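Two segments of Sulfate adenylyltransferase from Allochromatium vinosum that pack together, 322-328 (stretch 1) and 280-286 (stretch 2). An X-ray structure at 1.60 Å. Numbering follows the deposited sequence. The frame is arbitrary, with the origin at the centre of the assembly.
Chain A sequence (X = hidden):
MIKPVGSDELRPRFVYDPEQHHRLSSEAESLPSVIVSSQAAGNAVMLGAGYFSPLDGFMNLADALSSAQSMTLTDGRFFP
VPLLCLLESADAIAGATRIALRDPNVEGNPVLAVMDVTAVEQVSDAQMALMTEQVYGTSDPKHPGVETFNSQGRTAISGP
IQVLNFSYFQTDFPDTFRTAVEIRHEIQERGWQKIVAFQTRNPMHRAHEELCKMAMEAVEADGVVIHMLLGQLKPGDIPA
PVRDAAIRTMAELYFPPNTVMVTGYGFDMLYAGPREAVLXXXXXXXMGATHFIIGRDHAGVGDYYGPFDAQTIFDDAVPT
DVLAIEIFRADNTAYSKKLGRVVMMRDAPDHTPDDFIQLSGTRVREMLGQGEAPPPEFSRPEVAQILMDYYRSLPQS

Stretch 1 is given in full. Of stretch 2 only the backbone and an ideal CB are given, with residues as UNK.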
# COMPACT_ATOMS: atom_id res chain seq x y z
N VAL A 322 -19.68 16.52 17.49
CA VAL A 322 -18.34 16.63 16.90
C VAL A 322 -17.98 15.44 16.00
O VAL A 322 -17.20 15.58 15.04
CB VAL A 322 -17.21 16.88 17.94
CG1 VAL A 322 -17.42 18.26 18.57
CG2 VAL A 322 -17.18 15.78 18.97
N LEU A 323 -18.53 14.28 16.33
CA LEU A 323 -18.28 13.06 15.56
C LEU A 323 -19.55 12.62 14.89
O LEU A 323 -20.61 12.69 15.48
CB LEU A 323 -17.83 11.90 16.47
CG LEU A 323 -16.40 12.03 17.03
CD1 LEU A 323 -16.15 10.92 18.05
CD2 LEU A 323 -15.34 11.99 15.95
N ALA A 324 -19.43 12.13 13.66
CA ALA A 324 -20.55 11.54 12.97
C ALA A 324 -20.54 10.03 13.02
O ALA A 324 -21.58 9.41 12.85
CB ALA A 324 -20.65 12.04 11.52
N ILE A 325 -19.36 9.43 13.22
CA ILE A 325 -19.25 7.96 13.34
C ILE A 325 -20.04 7.49 14.56
O ILE A 325 -20.09 8.20 15.60
CB ILE A 325 -17.77 7.51 13.38
CG1 ILE A 325 -17.63 5.97 13.29
CG2 ILE A 325 -17.00 8.08 14.62
CD1 ILE A 325 -16.16 5.45 12.99
N GLU A 326 -20.67 6.31 14.44
CA GLU A 326 -21.51 5.76 15.52
C GLU A 326 -20.80 4.57 16.15
O GLU A 326 -20.02 3.91 15.49
CB GLU A 326 -22.86 5.31 14.95
CG GLU A 326 -23.74 6.45 14.48
CD GLU A 326 -25.05 5.96 13.93
OE1 GLU A 326 -25.39 6.33 12.77
OE2 GLU A 326 -25.74 5.18 14.64
N ILE A 327 -21.09 4.29 17.42
CA ILE A 327 -20.44 3.18 18.10
C ILE A 327 -21.40 1.99 18.10
O ILE A 327 -22.58 2.16 18.43
CB ILE A 327 -20.08 3.54 19.57
CG1 ILE A 327 -19.10 4.75 19.62
CG2 ILE A 327 -19.49 2.29 20.31
CD1 ILE A 327 -17.93 4.72 18.63
N PHE A 328 -20.88 0.82 17.73
CA PHE A 328 -21.57 -0.42 17.97
C PHE A 328 -21.04 -0.97 19.31
O PHE A 328 -19.84 -1.25 19.42
CB PHE A 328 -21.28 -1.46 16.88
CG PHE A 328 -21.99 -2.78 17.14
CD1 PHE A 328 -21.35 -3.84 17.77
CD2 PHE A 328 -23.33 -2.91 16.80
CE1 PHE A 328 -22.06 -5.06 18.04
CE2 PHE A 328 -24.03 -4.12 17.05
CZ PHE A 328 -23.38 -5.17 17.67
N UNK A 280 -9.61 6.62 18.69
CA UNK A 280 -9.95 5.54 17.72
C UNK A 280 -11.14 5.89 16.86
O UNK A 280 -11.06 5.72 15.65
CB UNK A 280 -10.24 4.23 18.46
N UNK A 281 -12.22 6.40 17.46
CA UNK A 281 -13.41 6.81 16.70
C UNK A 281 -13.07 7.95 15.74
O UNK A 281 -13.47 7.96 14.56
CB UNK A 281 -14.53 7.24 17.65
N UNK A 282 -12.26 8.89 16.22
CA UNK A 282 -11.87 10.04 15.41
C UNK A 282 -11.16 9.60 14.12
O UNK A 282 -11.59 10.00 13.00
CB UNK A 282 -10.96 10.97 16.22
N UNK A 283 -10.12 8.78 14.23
CA UNK A 283 -9.39 8.41 13.02
C UNK A 283 -10.11 7.41 12.12
O UNK A 283 -9.89 7.40 10.89
CB UNK A 283 -8.03 7.83 13.41
N UNK A 284 -11.03 6.65 12.72
CA UNK A 284 -11.85 5.75 11.92
C UNK A 284 -12.86 6.53 11.10
O UNK A 284 -13.23 6.11 9.99
CB UNK A 284 -12.57 4.74 12.81
N UNK A 285 -13.36 7.63 11.63
CA UNK A 285 -14.25 8.49 10.81
C UNK A 285 -13.44 9.06 9.66
O UNK A 285 -13.92 9.09 8.51
CB UNK A 285 -14.87 9.62 11.64
N UNK A 286 -12.21 9.51 9.96
CA UNK A 286 -11.36 10.03 8.87
C UNK A 286 -11.10 9.04 7.71
O UNK A 286 -11.07 9.43 6.56
CB UNK A 286 -10.01 10.46 9.46

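Along stretch 2 phi runs from -55° to -74° and psi from -23° to -53°, all within the helical range, so every position is helical, and any residue tolerated in a helix interior could satisfy the main chain. What the visible atoms can add is what each CB meets in stretch 1.

Position 280 offers little evidence. No atom of stretch 1 lies within 5.5 Å of the ideal CB, so almost any helix-compatible side chain would be consistent. The deposited residue is His280, chi1 m, whose ND1 is hydrogen-bonded elsewhere in the structure.

Position 281 points its CA-to-CB bond toward stretch 1, and the ideal CB lies 4.0 Å from Ile325 CG2, 4.0 Å from Leu323 CD1 and 4.3 Å from Ile327 CD1. Three methyl carbons from three residues therefore already stand at van der Waals distance from the first side-chain atom. The surroundings are apolar and closely spaced, which favours a small side chain such as alanine, with serine a less apolar alternative. The residue is Ala281. Its CB packs 4.1 Å from Leu323 CD1, 4.0 Å from Ile325 CG2 and 4.3 Å from Ile327 CD1, and the backbone takes part too, with Ala281 O 3.5 Å from Ile325 CG2.

At position 282 the CA-to-CB bond points away, yet the ideal CB is still 4.5 Å from Leu323 CD2. A side chain here would brush that methyl while extending elsewhere; the visible atoms ask only that the base of the side chain be carbon, so apolar and aromatic residues of many sizes would suit. Tyr282, chi1 t, lies obliquely to the leucine: its ring atom CD2 is 4.5 Å from Leu323 CD2, while the closest approach is from the backbone, Tyr282 CA to Leu323 CD2 at 4.0 Å.

Position 283 also points away and finds nothing of stretch 1 within 5.5 Å, so the visible atoms impose no choice. It is Phe283, chi1 p.

The CB of position 284 points sideways, with Ile325 CD1 3.7 Å from its ideal position. An aliphatic first segment is called for, whether in a hydrocarbon side chain or at the base of a long polar one. Arg284 is of the second kind: its CB lies 3.7 Å from Ile325 CD1, and its end leads away to partners elsewhere in the structure.

Position 285 points toward stretch 1, with Ile325 CG2 4.0 Å from the ideal CB. Beyond it, the backbone N atoms of Ala324 and Ile325 lie close together, offering two donors that one acceptor could serve. A long side chain ending in oxygen, glutamine or glutamate, would fit. The residue is Gln285, extended with chi1 and chi2 both t. Its OE1 accepts from Ala324 N at 2.7 Å (145°) and from Ile325 N at 3.0 Å (159°). The amide's other end supports glutamine: Gln285 NE2 donates to water 1 at 3.0 Å, and that water's oxygen donates to Val322 O at 2.8 Å.

Position 286 is out of reach and unconstrained by stretch 1. Asn286 makes its side-chain hydrogen bonds elsewhere.

Stretch 2, residues 280-286: HAYFRQN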
# COMPACT_ATOMS: atom_id res chain seq x y z
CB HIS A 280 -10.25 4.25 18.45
CG HIS A 280 -9.04 3.58 19.03
ND1 HIS A 280 -9.15 2.48 19.88
CD2 HIS A 280 -7.72 3.83 18.90
CE1 HIS A 280 -7.94 2.09 20.23
NE2 HIS A 280 -7.05 2.88 19.64
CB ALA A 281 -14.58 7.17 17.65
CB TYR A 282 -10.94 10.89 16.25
CG TYR A 282 -10.53 12.21 15.59
CD1 TYR A 282 -9.58 12.23 14.57
CD2 TYR A 282 -11.09 13.39 16.02
CE1 TYR A 282 -9.22 13.46 13.95
CE2 TYR A 282 -10.76 14.62 15.44
CZ TYR A 282 -9.82 14.64 14.40
OH TYR A 282 -9.51 15.85 13.82
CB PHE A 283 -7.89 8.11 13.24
CG PHE A 283 -7.55 6.87 14.02
CD1 PHE A 283 -7.53 5.61 13.41
CD2 PHE A 283 -7.03 7.01 15.32
CE1 PHE A 283 -7.09 4.45 14.16
CE2 PHE A 283 -6.61 5.90 16.08
CZ PHE A 283 -6.62 4.61 15.50
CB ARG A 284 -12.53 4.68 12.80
CG ARG A 284 -11.76 3.36 12.88
CD ARG A 284 -10.47 3.54 13.47
NE ARG A 284 -9.54 2.38 13.58
CZ ARG A 284 -9.10 1.80 14.70
NH1 ARG A 284 -9.61 2.08 15.90
NH2 ARG A 284 -8.10 0.91 14.63
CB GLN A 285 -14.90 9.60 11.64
CG GLN A 285 -15.88 10.46 10.79
CD GLN A 285 -16.64 11.50 11.60
OE1 GLN A 285 -17.07 11.25 12.73
NE2 GLN A 285 -16.87 12.67 10.98
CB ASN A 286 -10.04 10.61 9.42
CG ASN A 286 -10.20 12.03 9.88
OD1 ASN A 286 -11.13 12.72 9.46
ND2 ASN A 286 -9.27 12.49 10.71
O HOH W 1 -17.82 15.17 12.33
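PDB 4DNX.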